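Local structure of catechol 2,3-dioxygenase (Rhodococcus sp. dk17, 2WL9) at the interface of chains A and B. The protein catalyses the iron-dependent extradiol ring cleavage of catechols with molecular oxygen, a step in the breakdown of aromatic hydrocarbons. Numbering follows the deposited sequence. Chains: chain A/B, Catechol 2,3-dioxygenase.

The interface of chains A and B. Residues chain A 47, 68, 124, 126; chain B 248, 269, 275-276, 278.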
ATOM      1  N   ARG A  47      -8.796  27.063  -4.701  1.00 17.72           N
ATOM      2  CA  ARG A  47      -9.883  27.006  -5.690  1.00 18.26           C
ATOM      3  C   ARG A  47     -11.014  28.023  -5.457  1.00 17.59           C
ATOM      4  O   ARG A  47     -11.602  28.532  -6.415  1.00 17.43           O
ATOM      5  CB  ARG A  47     -10.501  25.614  -5.682  1.00 18.76           C
ATOM      6  CG  ARG A  47     -10.002  24.619  -6.717  1.00 21.55           C
ATOM      7  CD  ARG A  47     -11.041  23.478  -6.831  1.00 24.27           C
ATOM      8  NE  ARG A  47     -11.642  23.216  -5.522  1.00 24.98           N
ATOM      9  CZ  ARG A  47     -12.855  22.706  -5.304  1.00 26.17           C
ATOM     10  NH1 ARG A  47     -13.657  22.351  -6.307  1.00 25.97           N
ATOM     11  NH2 ARG A  47     -13.263  22.544  -4.058  1.00 26.62           N
ATOM     12  N   ARG A  68     -18.097  27.510   7.888  1.00 16.22           N
ATOM     13  CA  ARG A  68     -18.802  26.710   6.891  1.00 16.31           C
ATOM     14  C   ARG A  68     -19.574  25.518   7.465  1.00 16.92           C
ATOM     15  O   ARG A  68     -19.111  24.847   8.393  1.00 17.09           O
ATOM     16  CB  ARG A  68     -17.808  26.217   5.837  1.00 16.51           C
ATOM     17  CG  ARG A  68     -18.440  25.579   4.608  1.00 15.76           C
ATOM     18  CD  ARG A  68     -17.381  24.819   3.819  1.00 15.69           C
ATOM     19  NE  ARG A  68     -17.858  24.415   2.498  1.00 14.50           N
ATOM     20  CZ  ARG A  68     -17.144  23.709   1.626  1.00 15.18           C
ATOM     21  NH1 ARG A  68     -15.913  23.318   1.936  1.00 15.25           N
ATOM     22  NH2 ARG A  68     -17.658  23.393   0.442  1.00 14.58           N
ATOM     23  N   VAL A 124     -16.698  28.661  -6.006  1.00 16.50           N
ATOM     24  CA  VAL A 124     -15.413  28.078  -6.372  1.00 17.16           C
ATOM     25  C   VAL A 124     -15.122  28.439  -7.830  1.00 18.25           C
ATOM     26  O   VAL A 124     -15.977  28.265  -8.714  1.00 17.73           O
ATOM     27  CB  VAL A 124     -15.432  26.534  -6.148  1.00 17.60           C
ATOM     28  CG1 VAL A 124     -14.070  25.904  -6.437  1.00 17.16           C
ATOM     29  CG2 VAL A 124     -15.858  26.217  -4.722  1.00 16.80           C
ATOM     30  N   THR A 126     -13.122  27.192 -10.208  1.00 21.87           N
ATOM     31  CA  THR A 126     -12.345  26.077 -10.727  1.00 23.00           C
ATOM     32  C   THR A 126     -11.702  26.450 -12.061  1.00 23.28           C
ATOM     33  O   THR A 126     -10.549  26.091 -12.312  1.00 24.24           O
ATOM     34  CB  THR A 126     -13.219  24.802 -10.843  1.00 23.02           C
ATOM     35  OG1 THR A 126     -13.884  24.577  -9.596  1.00 24.05           O
ATOM     36  CG2 THR A 126     -12.374  23.564 -11.180  1.00 23.97           C
TER
ATOM     37  N   GLU B 248     -16.518  17.779 -13.015  1.00 22.22           N
ATOM     38  CA  GLU B 248     -15.179  17.744 -13.639  1.00 22.30           C
ATOM     39  C   GLU B 248     -14.999  16.575 -14.627  1.00 22.00           C
ATOM     40  O   GLU B 248     -13.882  16.122 -14.893  1.00 21.83           O
ATOM     41  CB  GLU B 248     -14.061  17.807 -12.581  1.00 22.81           C
ATOM     42  CG  GLU B 248     -14.124  19.086 -11.730  1.00 23.33           C
ATOM     43  CD  GLU B 248     -12.889  19.342 -10.871  1.00 25.28           C
ATOM     44  OE1 GLU B 248     -11.836  18.705 -11.082  1.00 23.55           O
ATOM     45  OE2 GLU B 248     -12.984  20.206  -9.973  1.00 26.65           O
ATOM     46  N   ARG B 269     -15.762  12.997 -11.157  1.00 23.23           N
ATOM     47  CA  ARG B 269     -15.269  12.987  -9.777  1.00 23.68           C
ATOM     48  C   ARG B 269     -16.424  12.752  -8.800  1.00 23.89           C
ATOM     49  O   ARG B 269     -17.588  12.990  -9.144  1.00 24.01           O
ATOM     50  CB  ARG B 269     -14.541  14.296  -9.441  1.00 23.84           C
ATOM     51  CG  ARG B 269     -15.458  15.479  -9.158  1.00 24.26           C
ATOM     52  CD  ARG B 269     -14.664  16.679  -8.644  1.00 24.25           C
ATOM     53  NE  ARG B 269     -15.536  17.819  -8.374  1.00 24.09           N
ATOM     54  CZ  ARG B 269     -15.283  18.764  -7.469  1.00 25.26           C
ATOM     55  NH1 ARG B 269     -14.182  18.708  -6.728  1.00 24.80           N
ATOM     56  NH2 ARG B 269     -16.145  19.759  -7.295  1.00 25.53           N
ATOM     57  N   GLN B 275     -21.194  21.348   0.211  1.00 21.13           N
ATOM     58  CA  GLN B 275     -21.808  22.045  -0.916  1.00 20.83           C
ATOM     59  C   GLN B 275     -20.914  23.150  -1.474  1.00 20.21           C
ATOM     60  O   GLN B 275     -20.344  23.928  -0.719  1.00 19.54           O
ATOM     61  CB  GLN B 275     -23.163  22.617  -0.487  1.00 21.32           C
ATOM     62  CG  GLN B 275     -24.061  23.097  -1.608  1.00 23.00           C
ATOM     63  CD  GLN B 275     -24.400  22.006  -2.601  1.00 25.55           C
ATOM     64  OE1 GLN B 275     -24.673  20.852  -2.234  1.00 25.92           O
ATOM     65  NE2 GLN B 275     -24.386  22.367  -3.877  1.00 26.26           N
ATOM     66  N   GLU B 276     -20.807  23.190  -2.804  1.00 19.46           N
ATOM     67  CA  GLU B 276     -20.025  24.195  -3.533  1.00 19.06           C
ATOM     68  C   GLU B 276     -20.894  24.758  -4.652  1.00 18.35           C
ATOM     69  O   GLU B 276     -21.834  24.099  -5.098  1.00 18.15           O
ATOM     70  CB  GLU B 276     -18.786  23.552  -4.176  1.00 19.05           C
ATOM     71  CG  GLU B 276     -17.638  23.191  -3.237  1.00 20.16           C
ATOM     72  CD  GLU B 276     -16.485  22.464  -3.940  1.00 21.42           C
ATOM     73  OE1 GLU B 276     -16.448  22.407  -5.189  1.00 21.50           O
ATOM     74  OE2 GLU B 276     -15.593  21.955  -3.235  1.00 21.63           O
ATOM     75  N   TYR B 278     -20.671  27.291  -8.556  1.00 18.07           N
ATOM     76  CA  TYR B 278     -19.791  27.756  -9.625  1.00 18.80           C
ATOM     77  C   TYR B 278     -20.509  28.783 -10.485  1.00 19.37           C
ATOM     78  O   TYR B 278     -21.737  28.876 -10.448  1.00 18.93           O
ATOM     79  CB  TYR B 278     -19.330  26.562 -10.474  1.00 18.51           C
ATOM     80  CG  TYR B 278     -18.962  25.360  -9.629  1.00 18.82           C
ATOM     81  CD1 TYR B 278     -19.880  24.343  -9.390  1.00 18.00           C
ATOM     82  CD2 TYR B 278     -17.700  25.259  -9.039  1.00 18.86           C
ATOM     83  CE1 TYR B 278     -19.558  23.252  -8.588  1.00 18.27           C
ATOM     84  CE2 TYR B 278     -17.362  24.157  -8.243  1.00 18.92           C
ATOM     85  CZ  TYR B 278     -18.301  23.160  -8.025  1.00 18.94           C
ATOM     86  OH  TYR B 278     -17.985  22.075  -7.238  1.00 19.45           O
TER
HETATM   87  O   HOH W   1     -20.698  24.334   2.150  1.00 12.31           O
HETATM   88  O   HOH W   2     -14.595  22.084  -8.961  1.00 29.64           O
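The side chain of B:Glu276 runs past A:Val124 and ends against A:Arg47. CB of B:Glu276 lies 4.0 Å from the methyl CG2 of A:Val124. CG packs against the same methyl and also lies near NH2 of A:Arg68. With CG anti to the carbonyl carbon (chi1 -75°) and the chain extended beyond it, the carboxylate is carried out to the guanidinium of A:Arg47. That arginine bends at chi3 and grips the acid end-on, one nitrogen to each oxygen. NH2 of A:Arg47 forms a salt bridge with OE2 of B:Glu276 at 2.5 Å. OE2 lies in the guanidinium plane, but the nitrogen sits above the carboxylate plane, as the two planes are turned 54° apart. NH1 of A:Arg47 bonds to OE1 of B:Glu276 at 3.0 Å, on the syn side but tilted out of both planes. OH of B:Tyr278 gives a hydrogen bond to OE1 of B:Glu276 at 2.6 Å on the anti side, from the face opposite to NH1 of A:Arg47. Together with the two arginine bonds, this should limit rotation of the carboxylate. Within chain B, NH2 of B:Arg269 adds a weak bond to OE1 of B:Glu276. CG1 of A:Val124 lies over the rim of one face of the A:Arg47 guanidinium, and CB of A:Val124 rests 3.7 Å from CE2 of the B:Tyr278 ring. Water 2 links NH1 of A:Arg47 and OG1 of A:Thr126 to OE2 of B:Glu248. OE2 also lies over the centre of the B:Arg269 guanidinium. Farther along, the extended A:Arg68 gives NH2 to the backbone O of B:Gln275 at 3.0 Å, and water 1 joins its NE to the same oxygen. This mainly polar patch may hold neighbouring subunits in register in the deposited eight-chain assembly.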